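Local coordinates for protein adenylation domain (PDB 5N9X) that belongs to the ANL superfamily of AMP-binding enzymes and binds ATP and threonine in adjoining pockets, at residues Asn255-Ala260 against Gly284-Thr289; Leu307-Gly312 against Glu333-Gly338. All coordinates share one frame; numbering follows the deposited sequence.

Interaction 1 (Asn255-Ala260 against Gly284-Thr289); sequences NQTPTA and GGEKLT. With ATP (adenosine-5'-triphosphate), chain D; THR (threonine), chain C.
Pro258 and Glu286 carry this contact, in which the first turn of helix 258-271 is fastened to the loop that follows strand 280-284. The proline ring crosses the glutamate obliquely, its CD lying 3.7 Å from Glu286 CB, while its CB and CG rest against CD1 of Leu288, so that the ring is packed between the base of the Glu286 side chain and the tip of Leu288. Beyond CG the Glu286 chain is extended and carries the carboxylate past the ring to Thr259. There OE1 accepts two bonds: Thr259 N comes from 3.1 Å, nearly along the C-O axis of Glu286 OE1, and Thr259 OG1 from 2.6 Å on the syn lone pair of the same oxygen. Gly284 N donates over 3.2 Å to Gln256 O, in the plane of that carbonyl, and so continues the parallel pairing of strands 253-256 and 280-284. Thr257 is the N-cap of the helix; Thr257 OG1 sits in the crowded position between N and C (chi1 62°), from which it receives Ala260 N at 3.2 Å. The same loop borders the adenine, Gly285 N approaching ATP N7 to 3.1 Å. Two donors from the helix N-terminus on one carboxylate oxygen, with Lys515 touching the same side chain, would favour the ionised form of Glu286, and this charged link joins the helix start to the loop beside the base.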
loop_
_atom_site.group_PDB
_atom_site.type_symbol
_atom_site.label_atom_id
_atom_site.label_comp_id
_atom_site.label_asym_id
_atom_site.label_seq_id
_atom_site.Cartn_x
_atom_site.Cartn_y
_atom_site.Cartn_z
ATOM N N ASN A 255 4.790 -9.616 2.431
ATOM C CA ASN A 255 3.704 -8.613 2.404
ATOM C C ASN A 255 2.824 -8.729 1.165
ATOM O O ASN A 255 3.306 -8.740 0.045
ATOM C CB ASN A 255 4.279 -7.193 2.478
ATOM C CG ASN A 255 4.875 -6.876 3.828
ATOM O OD1 ASN A 255 4.160 -6.478 4.748
ATOM N ND2 ASN A 255 6.187 -7.044 3.956
ATOM N N GLN A 256 1.520 -8.791 1.373
ATOM C CA GLN A 256 0.576 -9.046 0.288
ATOM C C GLN A 256 -0.694 -8.233 0.481
ATOM O O GLN A 256 -1.142 -8.018 1.595
ATOM C CB GLN A 256 0.223 -10.541 0.220
ATOM C CG GLN A 256 1.305 -11.494 -0.271
ATOM C CD GLN A 256 1.433 -11.503 -1.785
ATOM O OE1 GLN A 256 0.809 -12.322 -2.465
ATOM N NE2 GLN A 256 2.239 -10.589 -2.322
ATOM N N THR A 257 -1.297 -7.781 -0.606
ATOM C CA THR A 257 -2.688 -7.395 -0.502
ATOM C C THR A 257 -3.501 -8.677 -0.450
ATOM O O THR A 257 -3.013 -9.728 -0.832
ATOM C CB THR A 257 -3.126 -6.529 -1.647
ATOM O OG1 THR A 257 -2.978 -7.278 -2.846
ATOM C CG2 THR A 257 -2.276 -5.265 -1.692
ATOM N N PRO A 258 -4.733 -8.598 0.065
ATOM C CA PRO A 258 -5.531 -9.826 0.039
ATOM C C PRO A 258 -5.732 -10.377 -1.380
ATOM O O PRO A 258 -5.621 -11.589 -1.542
ATOM C CB PRO A 258 -6.848 -9.395 0.697
ATOM C CG PRO A 258 -6.398 -8.320 1.694
ATOM C CD PRO A 258 -5.322 -7.563 0.932
ATOM N N THR A 259 -5.964 -9.531 -2.374
ATOM C CA THR A 259 -6.089 -9.979 -3.763
ATOM C C THR A 259 -4.866 -10.763 -4.233
ATOM O O THR A 259 -4.990 -11.835 -4.836
ATOM C CB THR A 259 -6.302 -8.774 -4.715
ATOM O OG1 THR A 259 -7.488 -8.084 -4.324
ATOM C CG2 THR A 259 -6.413 -9.217 -6.182
ATOM N N ALA A 260 -3.684 -10.227 -3.942
ATOM C CA ALA A 260 -2.424 -10.860 -4.305
ATOM C C ALA A 260 -2.239 -12.205 -3.595
ATOM O O ALA A 260 -1.789 -13.180 -4.207
ATOM C CB ALA A 260 -1.258 -9.921 -3.988
ATOM N N GLY A 284 -2.155 -5.949 3.807
ATOM C CA GLY A 284 -2.561 -4.563 3.888
ATOM C C GLY A 284 -3.295 -4.057 2.671
ATOM O O GLY A 284 -3.152 -4.588 1.579
ATOM N N GLY A 285 -4.080 -3.008 2.865
ATOM C CA GLY A 285 -4.552 -2.225 1.744
ATOM C C GLY A 285 -5.966 -2.524 1.302
ATOM O O GLY A 285 -6.538 -1.742 0.558
ATOM N N GLU A 286 -6.517 -3.660 1.725
ATOM C CA GLU A 286 -7.871 -4.050 1.341
ATOM C C GLU A 286 -8.531 -4.710 2.510
ATOM O O GLU A 286 -7.849 -5.108 3.449
ATOM C CB GLU A 286 -7.883 -5.017 0.155
ATOM C CG GLU A 286 -7.018 -4.594 -0.991
ATOM C CD GLU A 286 -7.271 -5.394 -2.247
ATOM O OE1 GLU A 286 -7.195 -6.645 -2.207
ATOM O OE2 GLU A 286 -7.531 -4.751 -3.286
ATOM N N LYS A 287 -9.852 -4.850 2.429
ATOM C CA LYS A 287 -10.629 -5.565 3.434
ATOM C C LYS A 287 -10.328 -7.056 3.347
ATOM O O LYS A 287 -10.561 -7.669 2.313
ATOM C CB LYS A 287 -12.119 -5.298 3.236
ATOM C CG LYS A 287 -13.038 -5.901 4.282
ATOM C CD LYS A 287 -14.470 -5.994 3.746
ATOM C CE LYS A 287 -15.433 -6.591 4.775
ATOM N NZ LYS A 287 -16.433 -5.579 5.249
ATOM N N LEU A 288 -9.797 -7.640 4.412
ATOM C CA LEU A 288 -9.443 -9.059 4.385
ATOM C C LEU A 288 -10.601 -9.913 4.938
ATOM O O LEU A 288 -10.948 -9.800 6.114
ATOM C CB LEU A 288 -8.142 -9.291 5.172
ATOM C CG LEU A 288 -7.520 -10.693 5.263
ATOM C CD1 LEU A 288 -6.938 -11.180 3.925
ATOM C CD2 LEU A 288 -6.458 -10.780 6.372
ATOM N N THR A 289 -11.226 -10.725 4.080
ATOM C CA THR A 289 -12.319 -11.599 4.508
ATOM C C THR A 289 -11.765 -12.952 4.919
ATOM O O THR A 289 -10.843 -13.475 4.287
ATOM C CB THR A 289 -13.386 -11.827 3.417
ATOM O OG1 THR A 289 -12.763 -12.376 2.252
ATOM C CG2 THR A 289 -14.103 -10.535 3.057
HETATM P PG ATP D . -6.713 7.691 -0.950
HETATM O O1G ATP D . -7.910 7.787 -0.011
HETATM O O2G ATP D . -6.793 8.594 -2.142
HETATM O O3G ATP D . -5.362 7.848 -0.274
HETATM P PB ATP D . -6.357 4.787 -0.986
HETATM O O1B ATP D . -7.501 4.545 0.002
HETATM O O2B ATP D . -5.944 3.707 -1.934
HETATM O O3B ATP D . -6.774 6.205 -1.676
HETATM P PA ATP D . -4.052 4.339 0.490
HETATM O O1A ATP D . -3.516 5.100 1.679
HETATM O O2A ATP D . -3.055 3.652 -0.437
HETATM O O3A ATP D . -5.005 5.329 -0.321
HETATM O "O5'" ATP D . -5.212 3.259 0.892
HETATM C "C5'" ATP D . -5.757 3.088 2.201
HETATM C "C4'" ATP D . -7.201 2.590 2.111
HETATM O "O4'" ATP D . -7.252 1.181 1.946
HETATM C "C3'" ATP D . -8.072 2.941 3.303
HETATM O "O3'" ATP D . -8.930 3.999 2.890
HETATM C "C2'" ATP D . -8.882 1.705 3.602
HETATM O "O2'" ATP D . -10.200 1.901 3.095
HETATM C "C1'" ATP D . -8.235 0.591 2.808
HETATM N N9 ATP D . -7.556 -0.402 3.697
HETATM C C8 ATP D . -6.232 -0.432 3.969
HETATM N N7 ATP D . -5.896 -1.446 4.799
HETATM C C5 ATP D . -7.032 -2.110 5.071
HETATM C C6 ATP D . -7.377 -3.296 5.887
HETATM N N6 ATP D . -6.419 -3.953 6.570
HETATM N N1 ATP D . -8.668 -3.681 5.929
HETATM C C2 ATP D . -9.611 -2.987 5.261
HETATM N N3 ATP D . -9.386 -1.906 4.482
HETATM C C4 ATP D . -8.127 -1.419 4.350
HETATM N N THR C . -0.722 1.913 3.034
HETATM C CA THR C . -1.210 0.881 2.107
HETATM C C THR C . -2.483 1.408 1.508
HETATM O O THR C . -3.117 0.910 0.557
HETATM C CB THR C . -1.504 -0.471 2.800
HETATM O OG1 THR C . -2.303 -0.255 3.981
HETATM C CG2 THR C . -0.202 -1.175 3.164
HETATM O OXT THR C . -2.875 2.409 2.092
#

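Interaction 2 (Leu307-Gly312 against Glu333-Gly338). With ATP (adenosine-5'-triphosphate), chain D; THR (threonine), chain C.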
loop_
_atom_site.group_PDB
_atom_site.type_symbol
_atom_site.label_atom_id
_atom_site.label_comp_id
_atom_site.label_asym_id
_atom_site.label_seq_id
_atom_site.Cartn_x
_atom_site.Cartn_y
_atom_site.Cartn_z
ATOM N N LEU A 307 -0.225 -14.920 10.551
ATOM C CA LEU A 307 -0.935 -14.051 9.632
ATOM C C LEU A 307 -1.367 -12.802 10.388
ATOM O O LEU A 307 -1.997 -12.895 11.444
ATOM C CB LEU A 307 -2.122 -14.767 8.981
ATOM C CG LEU A 307 -1.798 -15.820 7.904
ATOM C CD1 LEU A 307 -0.356 -15.786 7.410
ATOM C CD2 LEU A 307 -2.094 -17.190 8.392
ATOM N N ILE A 308 -0.964 -11.648 9.856
ATOM C CA ILE A 308 -1.224 -10.350 10.452
ATOM C C ILE A 308 -1.943 -9.437 9.464
ATOM O O ILE A 308 -1.440 -9.133 8.371
ATOM C CB ILE A 308 0.082 -9.655 10.924
ATOM C CG1 ILE A 308 0.558 -10.255 12.249
ATOM C CG2 ILE A 308 -0.132 -8.159 11.116
ATOM C CD1 ILE A 308 1.347 -11.480 12.106
ATOM N N ASN A 309 -3.139 -9.011 9.847
ATOM C CA ASN A 309 -3.859 -8.072 9.026
ATOM C C ASN A 309 -3.475 -6.712 9.536
ATOM O O ASN A 309 -3.445 -6.507 10.736
ATOM C CB ASN A 309 -5.379 -8.281 9.077
ATOM C CG ASN A 309 -6.100 -7.324 8.158
ATOM O OD1 ASN A 309 -5.466 -6.709 7.303
ATOM N ND2 ASN A 309 -7.415 -7.193 8.315
ATOM N N MET A 310 -3.119 -5.799 8.646
ATOM C CA MET A 310 -2.832 -4.428 9.083
ATOM C C MET A 310 -3.682 -3.426 8.317
ATOM O O MET A 310 -3.581 -3.345 7.094
ATOM C CB MET A 310 -1.340 -4.087 8.933
ATOM C CG MET A 310 -0.424 -4.936 9.802
ATOM S SD MET A 310 1.337 -4.483 9.829
ATOM C CE MET A 310 1.351 -3.307 11.210
ATOM N N TYR A 311 -4.532 -2.699 9.034
ATOM C CA TYR A 311 -5.243 -1.582 8.416
ATOM C C TYR A 311 -4.245 -0.459 8.313
ATOM O O TYR A 311 -3.448 -0.244 9.248
ATOM C CB TYR A 311 -6.483 -1.146 9.219
ATOM C CG TYR A 311 -7.049 0.207 8.798
ATOM C CD1 TYR A 311 -7.978 0.297 7.774
ATOM C CD2 TYR A 311 -6.673 1.383 9.434
ATOM C CE1 TYR A 311 -8.496 1.512 7.387
ATOM C CE2 TYR A 311 -7.184 2.600 9.055
ATOM C CZ TYR A 311 -8.090 2.659 8.029
ATOM O OH TYR A 311 -8.595 3.866 7.647
ATOM N N GLY A 312 -4.281 0.256 7.192
ATOM C CA GLY A 312 -3.356 1.351 6.973
ATOM C C GLY A 312 -3.851 2.286 5.894
ATOM O O GLY A 312 -4.688 1.912 5.065
ATOM N N GLU A 333 -17.718 -14.048 9.618
ATOM C CA GLU A 333 -17.268 -13.386 8.412
ATOM C C GLU A 333 -16.911 -11.939 8.688
ATOM O O GLU A 333 -17.127 -11.074 7.848
ATOM C CB GLU A 333 -18.330 -13.484 7.320
ATOM C CG GLU A 333 -17.778 -13.993 6.002
ATOM C CD GLU A 333 -18.745 -14.883 5.269
ATOM O OE1 GLU A 333 -19.894 -14.445 5.027
ATOM O OE2 GLU A 333 -18.349 -16.029 4.946
ATOM N N ASP A 334 -16.354 -11.690 9.870
ATOM C CA ASP A 334 -15.933 -10.352 10.249
ATOM C C ASP A 334 -14.463 -10.067 9.909
ATOM O O ASP A 334 -13.585 -10.942 10.003
ATOM C CB ASP A 334 -16.191 -10.119 11.742
ATOM C CG ASP A 334 -17.598 -9.582 12.018
ATOM O OD1 ASP A 334 -17.864 -8.426 11.621
ATOM O OD2 ASP A 334 -18.426 -10.304 12.627
ATOM N N SER A 335 -14.217 -8.823 9.506
ATOM C CA SER A 335 -12.880 -8.339 9.184
ATOM C C SER A 335 -12.214 -7.628 10.360
ATOM O O SER A 335 -12.367 -6.410 10.530
ATOM C CB SER A 335 -12.949 -7.389 7.991
ATOM O OG SER A 335 -11.664 -7.215 7.428
ATOM N N VAL A 336 -11.467 -8.370 11.165
ATOM C CA VAL A 336 -10.816 -7.764 12.328
ATOM C C VAL A 336 -9.479 -7.113 11.949
ATOM O O VAL A 336 -8.596 -7.767 11.380
ATOM C CB VAL A 336 -10.579 -8.790 13.444
ATOM C CG1 VAL A 336 -10.256 -8.081 14.755
ATOM C CG2 VAL A 336 -11.808 -9.670 13.606
ATOM N N ILE A 337 -9.353 -5.818 12.251
ATOM C CA ILE A 337 -8.126 -5.082 11.980
ATOM C C ILE A 337 -7.382 -4.856 13.282
ATOM O O ILE A 337 -6.231 -4.446 13.277
ATOM C CB ILE A 337 -8.388 -3.718 11.261
ATOM C CG1 ILE A 337 -9.116 -2.725 12.170
ATOM C CG2 ILE A 337 -9.158 -3.932 9.982
ATOM C CD1 ILE A 337 -9.790 -1.602 11.419
ATOM N N GLY A 338 -8.045 -5.128 14.401
ATOM C CA GLY A 338 -7.372 -5.138 15.699
ATOM C C GLY A 338 -7.270 -3.795 16.411
ATOM O O GLY A 338 -8.248 -3.064 16.472
HETATM P PG ATP D . -6.713 7.691 -0.950
HETATM O O1G ATP D . -7.910 7.787 -0.011
HETATM O O2G ATP D . -6.793 8.594 -2.142
HETATM O O3G ATP D . -5.362 7.848 -0.274
HETATM P PB ATP D . -6.357 4.787 -0.986
HETATM O O1B ATP D . -7.501 4.545 0.002
HETATM O O2B ATP D . -5.944 3.707 -1.934
HETATM O O3B ATP D . -6.774 6.205 -1.676
HETATM P PA ATP D . -4.052 4.339 0.490
HETATM O O1A ATP D . -3.516 5.100 1.679
HETATM O O2A ATP D . -3.055 3.652 -0.437
HETATM O O3A ATP D . -5.005 5.329 -0.321
HETATM O "O5'" ATP D . -5.212 3.259 0.892
HETATM C "C5'" ATP D . -5.757 3.088 2.201
HETATM C "C4'" ATP D . -7.201 2.590 2.111
HETATM O "O4'" ATP D . -7.252 1.181 1.946
HETATM C "C3'" ATP D . -8.072 2.941 3.303
HETATM O "O3'" ATP D . -8.930 3.999 2.890
HETATM C "C2'" ATP D . -8.882 1.705 3.602
HETATM O "O2'" ATP D . -10.200 1.901 3.095
HETATM C "C1'" ATP D . -8.235 0.591 2.808
HETATM N N9 ATP D . -7.556 -0.402 3.697
HETATM C C8 ATP D . -6.232 -0.432 3.969
HETATM N N7 ATP D . -5.896 -1.446 4.799
HETATM C C5 ATP D . -7.032 -2.110 5.071
HETATM C C6 ATP D . -7.377 -3.296 5.887
HETATM N N6 ATP D . -6.419 -3.953 6.570
HETATM N N1 ATP D . -8.668 -3.681 5.929
HETATM C C2 ATP D . -9.611 -2.987 5.261
HETATM N N3 ATP D . -9.386 -1.906 4.482
HETATM C C4 ATP D . -8.127 -1.419 4.350
HETATM N N THR C . -0.722 1.913 3.034
HETATM C CA THR C . -1.210 0.881 2.107
HETATM C C THR C . -2.483 1.408 1.508
HETATM O O THR C . -3.117 0.910 0.557
HETATM C CB THR C . -1.504 -0.471 2.800
HETATM O OG1 THR C . -2.303 -0.255 3.981
HETATM C CG2 THR C . -0.202 -1.175 3.164
HETATM O OXT THR C . -2.875 2.409 2.092
HETATM O O HOH W 1 -9.198 -6.049 6.789
#
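Strand 306-310 brings its C-terminal end to the adenine and, beside it, to the start of strand 336-340. Ile308 places the strand in the sheet, its backbone bonded to Val281 and Phe283 of strand 280-284. At Asn309 the side chain turns to the second segment, CG anti to the backbone N (chi1 -177°), and both ends of its amide find work. Asn309 ND2 makes a weak bond of 3.3 Å to Val336 O, bent to 146° at the hydrogen, and donates at 2.6 Å to a water. That water in turn donates to Ser335 OG over 2.8 Å, a hydroxyl that is also bonded to Leu288 O. On the other branch Asn309 OD1 weakly accepts ATP N6 at 3.0 Å. Met310 contributes its backbone O, which takes the straighter bond from ATP N6, 2.9 Å long and 159° at the hydrogen. Tyr311 packs its CB at 3.8 Å on CB of Ile337, a residue that forms a classic beta bulge with Gly338, both facing Leu416. The tyrosine ring then leaves the segment: Tyr311 CD1 comes within 3.7 Å of ATP C5, and OH bonds to Asp406. Gly312, next along, places its O 3.0 Å from ATP C8. The donors and acceptors thus agree on one orientation of the Asn309 amide, and Met310 O, with a weaker contribution from Asn309 OD1, accepts from the exocyclic amino group, an arrangement consistent with selection for adenine.

How the interactions relate
Interaction 1 closes along the chain before interaction 2 opens, yet their centres lie only 9 Å apart, and both reach the same mixed sheet. Strands 253-256, 280-284 and 306-310 run parallel as neighbours; strand 321-324 then pairs antiparallel with 306-310 and leads across to 336-340. The two contacts also touch directly: Leu288 CD2 packs on Asn309 CB at 3.8 Å, and Lys287 CG on Ser335 OG at 3.7 Å. Together the loop after 280-284 and the end of 306-310 border the adenine of ATP, and their glycines, Gly285 and Gly312, belong also to the threonine pocket, so the ends of two adjacent strands contribute one side of the region where the two ligands meet.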